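Uncharacterized protein (Klebsiella pneumoniae, PDB 2A2L) is of unknown function but belongs to the HbpS-like family of haem-degrading proteins and may bind or break down haem. Local coordinates at the interface of chains A and B. Residues are numbered along the deposited sequence; one frame, centred on the assembly and turned at random. Chains: chain A/B, unknown.

The interface of chains A and B. Residues chain A 51-53; chain B 12-14, 41, 46-47.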
# COMPACT_ATOMS: atom_id res chain seq x y z
N ARG A 51 1.69 -3.83 -24.77
CA ARG A 51 1.73 -5.26 -24.50
C ARG A 51 1.24 -6.11 -25.69
O ARG A 51 0.09 -6.03 -26.10
CB ARG A 51 0.98 -5.63 -23.21
CG ARG A 51 1.00 -7.14 -22.94
CD ARG A 51 0.42 -7.54 -21.59
NE ARG A 51 -1.05 -7.68 -21.63
CZ ARG A 51 -1.71 -8.72 -22.13
NH1 ARG A 51 -1.05 -9.75 -22.66
NH2 ARG A 51 -3.03 -8.74 -22.11
N MET A 52 2.15 -6.91 -26.23
CA MET A 52 1.77 -7.95 -27.16
C MET A 52 0.78 -8.95 -26.55
O MET A 52 0.83 -9.27 -25.35
CB MET A 52 3.01 -8.67 -27.70
CG MET A 52 3.79 -7.83 -28.71
SD MET A 52 5.44 -8.42 -29.03
CE MET A 52 6.34 -6.94 -29.05
N ASP A 53 -0.13 -9.43 -27.39
CA ASP A 53 -1.35 -10.06 -26.92
C ASP A 53 -1.07 -11.42 -26.27
O ASP A 53 -1.88 -11.91 -25.48
CB ASP A 53 -2.31 -10.22 -28.08
CG ASP A 53 -2.71 -8.88 -28.69
OD1 ASP A 53 -3.47 -8.14 -28.03
OD2 ASP A 53 -2.27 -8.58 -29.82
N ILE B 12 -10.11 -7.53 -27.21
CA ILE B 12 -9.42 -6.55 -28.07
C ILE B 12 -7.92 -6.90 -28.26
O ILE B 12 -7.30 -7.46 -27.35
CB ILE B 12 -9.66 -5.08 -27.57
CG1 ILE B 12 -9.26 -4.03 -28.61
CG2 ILE B 12 -8.98 -4.81 -26.24
CD1 ILE B 12 -10.00 -2.73 -28.50
N THR B 13 -7.38 -6.64 -29.44
CA THR B 13 -5.96 -6.84 -29.69
C THR B 13 -5.10 -5.57 -29.56
O THR B 13 -5.62 -4.45 -29.53
CB THR B 13 -5.73 -7.38 -31.09
OG1 THR B 13 -6.33 -6.48 -32.04
CG2 THR B 13 -6.36 -8.75 -31.21
N LEU B 14 -3.78 -5.77 -29.50
CA LEU B 14 -2.83 -4.66 -29.52
C LEU B 14 -2.96 -3.85 -30.81
O LEU B 14 -3.05 -2.62 -30.77
CB LEU B 14 -1.39 -5.15 -29.36
CG LEU B 14 -0.26 -4.11 -29.48
CD1 LEU B 14 -0.49 -2.89 -28.57
CD2 LEU B 14 1.11 -4.74 -29.19
N ASP B 41 -7.48 -5.04 -22.15
CA ASP B 41 -8.13 -6.18 -22.80
C ASP B 41 -9.36 -6.70 -22.05
O ASP B 41 -9.84 -6.05 -21.11
CB ASP B 41 -7.12 -7.31 -23.13
CG ASP B 41 -6.45 -7.89 -21.88
OD1 ASP B 41 -7.13 -8.06 -20.84
OD2 ASP B 41 -5.24 -8.21 -21.95
N THR B 46 -3.61 -4.43 -19.01
CA THR B 46 -3.06 -3.36 -19.81
C THR B 46 -2.58 -3.83 -21.18
O THR B 46 -1.82 -4.78 -21.28
CB THR B 46 -1.93 -2.68 -19.06
OG1 THR B 46 -2.48 -2.05 -17.91
CG2 THR B 46 -1.22 -1.62 -19.91
N LEU B 47 -3.07 -3.17 -22.23
CA LEU B 47 -2.62 -3.49 -23.58
C LEU B 47 -1.72 -2.39 -24.14
O LEU B 47 -0.68 -2.66 -24.72
CB LEU B 47 -3.82 -3.70 -24.53
CG LEU B 47 -4.29 -5.10 -24.91
CD1 LEU B 47 -5.14 -5.01 -26.15
CD2 LEU B 47 -3.17 -6.15 -25.10
O HOH W 1 -5.68 -9.47 -26.32
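One face of the A:Arg51 guanidinium is covered by methyl CD2 of B:Leu47, 3.8 Å above the plane and offset toward the rim, while the carboxylate carbon CG of B:Asp41 meets it at the edge, in plane. The two charged planes stand 82° apart and form a salt bridge from NH2 to OD2; the modelled separation is too short to be trusted, so its exact geometry is doubtful. From the chain end of the guanidinium, NE donates a somewhat bent bond to the carbonyl O of B:Thr46 at 3.0 Å, that oxygen being tilted out of the plane. CG of A:Arg51 is anti to the backbone N (chi1 179°) and the chain bends at chi3 (84°), which lets CB and CD pass along the same carbonyl before the tip turns to B:Asp41. At the end of strand 46-51, the backbone N of A:Arg51 bonds to B:Leu47 O at 2.6 Å, so main chain and side chain together grip two successive carbonyls. Beyond the strand, the carboxylate of A:Asp53 faces the start of helix 14-30 of chain B. Its OD1 takes the N-H of B:Leu14 through the syn lone pair at 2.8 Å, and OD2 adds a weaker bond; the helix N-terminus would probably favour the negative charge. B:Leu14 lays CD2 against the carbonyl O of A:Arg51 (3.5 Å) and CA of A:Met52. The whole interface is two-fold symmetric, so this patch has a twin with the chains exchanged, although the structure alone does not show whether the pairing is biological. A water joins OD1 of A:Asp53 to the carbonyl O of B:Ile12, lying 2.8 Å from the latter.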